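Local coordinates for protein importin subunit beta-1 (Saccharomyces cerevisiae, PDB 5OWU) that carries proteins into the nucleus as the importin beta subunit, in association with importin alpha, which binds the classical nuclear localization signal of the cargo, at residues D617-I622 and S653-T658; K635-F640 and V660-D665; N575-L580 and G600-L605. All coordinates share one frame; numbering follows the deposited sequence. Where two conformers were deposited one is given.

How the contacts relate
Contact 3 comes first along the chain: the 19 residues between 575-580 and 600-605 form a loop that closes where helix 563-586 of HEAT 13 meets helix 595-607 of HEAT 14. Contact 1 opens later, in helix 615-629, and closes only at 653-658, tying HEAT 14 to HEAT 15. Contact 2 starts inside that span, at 635-640, but ends beyond it, at 660-665, so contacts 1 and 2 cross, both reaching helix 655-669; contact 2 joins the two helices of HEAT 15. Each contact touches the other two. Phe619 CE2 meets Phe640 CZ at 3.6 Å, and Ile622 CG1 meets Phe602 CD2 at 3.7 Å.

Contact 1: residues D617-I622 and S653-T658; sequences DVFYAI and SPVSIT
Phe619 meets helix 655-669 at two levels. Its CB lies 3.6 Å from Thr658 CG2, where the two backbones come closest, with 6.4 Å between the CA atoms of Phe619 and Thr658. Farther out, Val655 CG2 sits over one face of the phenyl ring, offset toward the rim and 4.2 Å from Phe619 CD1. One residue on, Tyr620, in one of its two modelled conformers, lays its ring across the Thr658 side chain at about a right angle. Thr658 CG2 then stands over the centre of that ring, 3.5 Å from the centroid and 14° off the normal, a CH-pi contact. The threonine methyl is anti to its own backbone N, and this directs it at helix 615-629. In the same conformer Thr658 OG1 is 3.4 Å from Tyr620 CZ, but its hydrogen-bond partner is Asp616 OD1, just before 617-622. Thr658 thus divides its two branches: the methyl packs against Phe619 CB and the tyrosine face, joining HEAT 14 to HEAT 15, while the buried hydroxyl is satisfied by a carboxylate from the facing helix, a pairing that would tend to fix the threonine's rotation.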
# COMPACT_ATOMS: atom_id res chain seq x y z
N ASP A 617 18.59 13.56 -4.29
CA ASP A 617 19.18 12.92 -5.45
C ASP A 617 20.67 13.23 -5.57
O ASP A 617 21.45 12.39 -6.06
CB ASP A 617 18.43 13.34 -6.71
CG ASP A 617 16.96 12.94 -6.66
OD1 ASP A 617 16.68 11.78 -6.28
OD2 ASP A 617 16.10 13.78 -6.97
N VAL A 618 21.09 14.42 -5.13
CA VAL A 618 22.51 14.74 -5.13
C VAL A 618 23.24 13.84 -4.15
O VAL A 618 24.34 13.34 -4.44
CB VAL A 618 22.74 16.23 -4.79
CG1 VAL A 618 24.23 16.52 -4.68
CG2 VAL A 618 22.09 17.12 -5.84
N PHE A 619 22.66 13.62 -2.97
CA PHE A 619 23.27 12.74 -1.99
C PHE A 619 23.35 11.31 -2.50
O PHE A 619 24.32 10.61 -2.24
CB PHE A 619 22.49 12.80 -0.68
CG PHE A 619 23.01 13.81 0.29
CD1 PHE A 619 22.90 15.16 0.03
CD2 PHE A 619 23.63 13.40 1.46
CE1 PHE A 619 23.40 16.10 0.93
CE2 PHE A 619 24.12 14.33 2.36
CZ PHE A 619 24.01 15.68 2.09
N TYR A 620 22.31 10.86 -3.22
CA TYR A 620 22.36 9.54 -3.83
C TYR A 620 23.54 9.43 -4.80
O TYR A 620 24.26 8.42 -4.81
CB TYR A 620 21.04 9.23 -4.55
CG TYR A 620 19.94 8.71 -3.65
CD1 TYR A 620 20.16 7.64 -2.79
CD2 TYR A 620 18.67 9.29 -3.65
CE1 TYR A 620 19.16 7.16 -1.97
CE2 TYR A 620 17.66 8.82 -2.83
CZ TYR A 620 17.91 7.75 -1.99
OH TYR A 620 16.92 7.27 -1.16
N ALA A 621 23.77 10.48 -5.60
CA ALA A 621 24.87 10.41 -6.56
C ALA A 621 26.22 10.52 -5.86
O ALA A 621 27.19 9.86 -6.27
CB ALA A 621 24.71 11.51 -7.61
N ILE A 622 26.31 11.34 -4.82
CA ILE A 622 27.55 11.43 -4.05
C ILE A 622 27.86 10.09 -3.40
O ILE A 622 29.00 9.62 -3.42
CB ILE A 622 27.44 12.56 -3.00
CG1 ILE A 622 27.39 13.92 -3.70
CG2 ILE A 622 28.61 12.49 -2.02
CD1 ILE A 622 27.17 15.08 -2.78
N SER A 653 13.24 15.60 7.25
CA SER A 653 13.38 15.54 5.81
C SER A 653 13.87 14.16 5.37
O SER A 653 14.58 13.48 6.12
CB SER A 653 14.35 16.61 5.33
OG SER A 653 14.50 16.61 3.93
N PRO A 654 13.51 13.71 4.16
CA PRO A 654 14.04 12.43 3.67
C PRO A 654 15.53 12.47 3.38
O PRO A 654 16.13 11.40 3.17
CB PRO A 654 13.23 12.18 2.39
CG PRO A 654 12.83 13.54 1.94
CD PRO A 654 12.59 14.33 3.19
N VAL A 655 16.15 13.65 3.38
CA VAL A 655 17.59 13.74 3.11
C VAL A 655 18.39 13.01 4.18
O VAL A 655 19.51 12.54 3.91
CB VAL A 655 18.00 15.23 3.01
CG1 VAL A 655 18.01 15.89 4.38
CG2 VAL A 655 19.35 15.37 2.33
N SER A 656 17.86 12.90 5.40
CA SER A 656 18.59 12.23 6.46
C SER A 656 18.70 10.73 6.20
O SER A 656 19.74 10.12 6.49
CB SER A 656 17.92 12.48 7.81
OG SER A 656 16.61 11.94 7.85
N ILE A 657 17.65 10.13 5.64
CA ILE A 657 17.70 8.72 5.25
C ILE A 657 18.82 8.50 4.25
O ILE A 657 19.62 7.55 4.38
CB ILE A 657 16.35 8.28 4.66
CG1 ILE A 657 15.18 8.62 5.59
CG2 ILE A 657 16.38 6.78 4.33
CD1 ILE A 657 15.16 7.84 6.84
N THR A 658 18.89 9.35 3.23
CA THR A 658 19.90 9.18 2.19
C THR A 658 21.29 9.45 2.74
O THR A 658 22.25 8.80 2.31
CB THR A 658 19.57 10.10 1.01
OG1 THR A 658 18.22 9.87 0.60
CG2 THR A 658 20.50 9.82 -0.16

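Contact 2: residues K635-F640 and V660-D665; sequences KYLETF and VGFIAD
Phe640 points its side chain from the first turn of helix 637-649 toward helix 655-669 and meets the ring of Phe662. From CB the chain runs to CG, anti to the backbone N (chi1 -177°), and this extended course carries the ring toward helix 655-669. Its CB and CG stay clear of the opposing segment; contact begins at CD2, which comes within 3.7 Å of Phe662 CZ. The next atom, Phe640 CE2, does most of the touching: it stands over the centre of the Phe662 ring, 3.4 Å above the plane, and lies 3.5 Å from Phe662 CZ. The rings form an edge-to-face pair, centroids 4.8 Å apart and planes inclined at 62°, with the edge of Phe640 directed at the face of Phe662. Farther round, Phe640 CE1 and CZ turn to helix 615-629. Phe662 likewise extends with CG anti to its backbone N, and the two side chains run antiparallel and overlap at their ends. At the edge of Phe662, near its plane, Leu637 CD2 closes in on CZ at 4.3 Å. No hydrogen bond joins the segments, which meet through aromatic and aliphatic packing, with the CA atoms of Phe640 and Phe662 11.1 Å apart. This is the interior of a HEAT repeat, two consecutive helices of HEAT 15 packed through large apolar residues.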
# COMPACT_ATOMS: atom_id res chain seq x y z
N LYS A 635 39.48 12.70 -0.29
CA LYS A 635 39.83 14.09 -0.56
C LYS A 635 38.63 15.03 -0.50
O LYS A 635 38.80 16.23 -0.26
CB LYS A 635 40.50 14.21 -1.93
CG LYS A 635 39.63 13.74 -3.10
CD LYS A 635 40.40 13.73 -4.43
CE LYS A 635 40.82 15.13 -4.88
NZ LYS A 635 41.58 15.10 -6.16
N TYR A 636 37.42 14.51 -0.70
CA TYR A 636 36.22 15.34 -0.66
C TYR A 636 35.58 15.39 0.72
O TYR A 636 34.62 16.14 0.92
CB TYR A 636 35.19 14.83 -1.67
CG TYR A 636 35.75 14.55 -3.04
CD1 TYR A 636 36.09 15.58 -3.90
CD2 TYR A 636 35.95 13.24 -3.47
CE1 TYR A 636 36.61 15.33 -5.17
CE2 TYR A 636 36.47 12.98 -4.74
CZ TYR A 636 36.80 14.02 -5.58
OH TYR A 636 37.32 13.77 -6.83
N LEU A 637 36.08 14.59 1.67
CA LEU A 637 35.37 14.43 2.93
C LEU A 637 35.32 15.73 3.72
O LEU A 637 34.30 16.04 4.34
CB LEU A 637 36.03 13.32 3.76
CG LEU A 637 35.67 11.88 3.39
CD1 LEU A 637 36.48 10.91 4.23
CD2 LEU A 637 34.18 11.63 3.57
N GLU A 638 36.40 16.50 3.71
CA GLU A 638 36.41 17.74 4.49
C GLU A 638 35.32 18.69 4.01
O GLU A 638 34.54 19.21 4.81
CB GLU A 638 37.78 18.41 4.40
CG GLU A 638 37.95 19.54 5.41
CD GLU A 638 39.03 20.53 5.02
OE1 GLU A 638 39.95 20.16 4.25
OE2 GLU A 638 38.96 21.69 5.48
N THR A 639 35.24 18.91 2.69
CA THR A 639 34.21 19.78 2.14
C THR A 639 32.81 19.19 2.29
O THR A 639 31.84 19.93 2.46
CB THR A 639 34.49 20.07 0.67
OG1 THR A 639 35.77 20.70 0.54
CG2 THR A 639 33.41 20.97 0.07
N PHE A 640 32.68 17.86 2.22
CA PHE A 640 31.36 17.26 2.27
C PHE A 640 30.81 17.17 3.68
O PHE A 640 29.59 17.18 3.87
CB PHE A 640 31.40 15.87 1.63
CG PHE A 640 30.07 15.19 1.56
CD1 PHE A 640 29.00 15.80 0.94
CD2 PHE A 640 29.89 13.94 2.11
CE1 PHE A 640 27.77 15.18 0.87
CE2 PHE A 640 28.66 13.31 2.04
CZ PHE A 640 27.61 13.93 1.43
N VAL A 660 22.20 8.72 5.81
CA VAL A 660 22.50 7.43 6.43
C VAL A 660 22.98 6.45 5.37
O VAL A 660 23.87 5.63 5.61
CB VAL A 660 21.29 6.87 7.19
CG1 VAL A 660 21.56 5.45 7.68
CG2 VAL A 660 20.95 7.76 8.37
N GLY A 661 22.37 6.50 4.18
CA GLY A 661 22.82 5.64 3.09
C GLY A 661 24.24 5.95 2.65
O GLY A 661 24.97 5.06 2.21
N PHE A 662 24.64 7.22 2.75
CA PHE A 662 26.05 7.56 2.53
C PHE A 662 26.93 6.86 3.55
O PHE A 662 27.96 6.27 3.20
CB PHE A 662 26.25 9.07 2.62
CG PHE A 662 27.69 9.49 2.49
CD1 PHE A 662 28.27 9.65 1.25
CD2 PHE A 662 28.46 9.72 3.61
CE1 PHE A 662 29.59 10.04 1.12
CE2 PHE A 662 29.78 10.10 3.50
CZ PHE A 662 30.35 10.26 2.25
N ILE A 663 26.55 6.92 4.83
CA ILE A 663 27.33 6.22 5.85
C ILE A 663 27.43 4.74 5.50
O ILE A 663 28.51 4.13 5.58
CB ILE A 663 26.73 6.44 7.25
CG1 ILE A 663 26.71 7.93 7.58
CG2 ILE A 663 27.55 5.69 8.31
CD1 ILE A 663 25.97 8.27 8.87
N ALA A 664 26.31 4.13 5.09
CA ALA A 664 26.32 2.73 4.70
C ALA A 664 27.32 2.48 3.58
O ALA A 664 28.08 1.50 3.62
CB ALA A 664 24.92 2.28 4.26
N ASP A 665 27.35 3.36 2.58
CA ASP A 665 28.27 3.16 1.46
C ASP A 665 29.73 3.28 1.91
O ASP A 665 30.55 2.41 1.59
CB ASP A 665 27.98 4.16 0.34
CG ASP A 665 26.92 3.65 -0.61
OD1 ASP A 665 27.01 2.47 -0.99
OD2 ASP A 665 26.00 4.43 -0.95

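Contact 3: residues N575-L580 and G600-L605; sequences NILTVL and GLFFRL
Leu577 and Leu580 set out from helix 563-586 with different first torsions and still converge on one phenyl ring. Leu580 places CG anti to the backbone N (chi1 177°), which extends the side chain toward helix 595-607, whereas Leu577 has CG beside the backbone N and anti to the carbonyl carbon (chi1 -70°). Phe602 adopts the same first torsion as Leu577, and although its CB is not directed at the partner helix, the ring end reaches across to the leucines. Leu580 CD2 arrives at the edge of that ring, near its plane, 3.6 Å from Phe602 CZ, the two side chains facing each other across the interface. Leu577 instead passes alongside Phe602, and its CD2 approaches CE1 obliquely at 3.9 Å. Phe602 CE1 is touched by both leucine methyls, which lie next to each other, with Leu580 CD2 at 3.8 Å. The same Leu577 CD2 also meets Leu605 CD1 at 4.2 Å, one helical turn beyond Phe602.

Here the last helix of HEAT 13 passes the first helix of HEAT 14, so the contact belongs to the stacking of consecutive repeats in the importin beta solenoid. The short segments run roughly antiparallel, at 145°, and their axes come no closer than 13.7 Å. Such a spacing is too wide for backbones to approach, and across these two segments it is spanned by leucine and phenylalanine side chains; Leu577 and Phe602 are the nearest pair by CA atoms, 9.7 Å apart. All four touching residues are buried, and no hydrogen bond crosses. Helix 615-629 contributes to the same core, with Val618 touching Leu577 and Ala621 on Phe602, while Leu605 also packs on Met554 and Ile614 from adjoining loops.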
# COMPACT_ATOMS: atom_id res chain seq x y z
N ASN A 575 15.79 13.20 -12.48
CA ASN A 575 15.92 12.11 -13.45
C ASN A 575 17.37 11.90 -13.84
O ASN A 575 17.87 10.76 -13.86
CB ASN A 575 15.08 12.40 -14.70
CG ASN A 575 13.60 12.61 -14.41
OD1 ASN A 575 12.90 13.24 -15.20
ND2 ASN A 575 13.12 12.09 -13.29
N ILE A 576 18.06 13.00 -14.17
CA ILE A 576 19.45 12.92 -14.57
C ILE A 576 20.30 12.32 -13.46
O ILE A 576 21.13 11.44 -13.69
CB ILE A 576 19.97 14.31 -14.97
CG1 ILE A 576 19.27 14.80 -16.24
CG2 ILE A 576 21.49 14.30 -15.18
CD1 ILE A 576 19.46 16.28 -16.51
N LEU A 577 20.13 12.81 -12.24
CA LEU A 577 20.97 12.36 -11.14
C LEU A 577 20.72 10.89 -10.82
O LEU A 577 21.66 10.16 -10.47
CB LEU A 577 20.74 13.24 -9.90
CG LEU A 577 21.28 14.67 -10.04
CD1 LEU A 577 20.67 15.60 -9.01
CD2 LEU A 577 22.80 14.71 -9.94
N THR A 578 19.48 10.42 -10.96
CA THR A 578 19.20 9.00 -10.76
C THR A 578 19.96 8.14 -11.76
O THR A 578 20.67 7.19 -11.39
CB THR A 578 17.69 8.76 -10.85
OG1 THR A 578 17.02 9.57 -9.87
CG2 THR A 578 17.33 7.29 -10.63
N VAL A 579 19.87 8.49 -13.05
CA VAL A 579 20.62 7.73 -14.05
C VAL A 579 22.12 7.82 -13.77
O VAL A 579 22.85 6.84 -13.91
CB VAL A 579 20.30 8.20 -15.48
CG1 VAL A 579 21.06 7.34 -16.50
CG2 VAL A 579 18.81 8.12 -15.74
N LEU A 580 22.59 9.01 -13.39
CA LEU A 580 24.02 9.21 -13.15
C LEU A 580 24.50 8.34 -12.00
O LEU A 580 25.59 7.75 -12.06
CB LEU A 580 24.29 10.69 -12.87
CG LEU A 580 25.73 11.10 -12.52
CD1 LEU A 580 26.70 10.71 -13.62
CD2 LEU A 580 25.79 12.60 -12.25
N GLY A 600 32.54 18.78 -8.19
CA GLY A 600 32.36 20.19 -8.44
C GLY A 600 30.91 20.53 -8.75
O GLY A 600 30.34 21.48 -8.20
N LEU A 601 30.29 19.73 -9.62
CA LEU A 601 28.88 19.94 -9.94
C LEU A 601 28.00 19.68 -8.73
O LEU A 601 27.10 20.48 -8.42
CB LEU A 601 28.49 19.04 -11.12
CG LEU A 601 29.26 19.31 -12.40
CD1 LEU A 601 28.86 18.29 -13.48
CD2 LEU A 601 29.06 20.75 -12.86
N PHE A 602 28.27 18.60 -8.00
CA PHE A 602 27.39 18.24 -6.90
C PHE A 602 27.39 19.32 -5.83
O PHE A 602 26.33 19.79 -5.41
CB PHE A 602 27.80 16.88 -6.34
CG PHE A 602 27.64 15.73 -7.32
CD1 PHE A 602 26.73 15.80 -8.37
CD2 PHE A 602 28.41 14.58 -7.19
CE1 PHE A 602 26.60 14.76 -9.27
CE2 PHE A 602 28.27 13.53 -8.09
CZ PHE A 602 27.37 13.62 -9.13
N PHE A 603 28.57 19.77 -5.42
CA PHE A 603 28.63 20.88 -4.48
C PHE A 603 27.88 22.09 -5.02
O PHE A 603 27.10 22.72 -4.29
CB PHE A 603 30.09 21.23 -4.18
CG PHE A 603 30.77 20.23 -3.29
CD1 PHE A 603 30.16 19.79 -2.14
CD2 PHE A 603 32.01 19.72 -3.63
CE1 PHE A 603 30.78 18.86 -1.32
CE2 PHE A 603 32.64 18.79 -2.82
CZ PHE A 603 32.02 18.36 -1.67
N ARG A 604 28.05 22.41 -6.30
CA ARG A 604 27.30 23.53 -6.85
C ARG A 604 25.80 23.30 -6.67
O ARG A 604 25.08 24.17 -6.17
CB ARG A 604 27.67 23.75 -8.32
CG ARG A 604 29.03 24.42 -8.49
CD ARG A 604 29.51 24.38 -9.93
NE ARG A 604 28.56 24.99 -10.84
CZ ARG A 604 28.64 24.90 -12.17
NH1 ARG A 604 29.62 24.21 -12.74
NH2 ARG A 604 27.72 25.50 -12.93
N LEU A 605 25.33 22.10 -7.01
CA LEU A 605 23.92 21.80 -6.83
C LEU A 605 23.51 21.93 -5.37
O LEU A 605 22.39 22.36 -5.07
CB LEU A 605 23.62 20.39 -7.34
CG LEU A 605 23.68 20.24 -8.86
CD1 LEU A 605 23.71 18.78 -9.24
CD2 LEU A 605 22.49 20.95 -9.51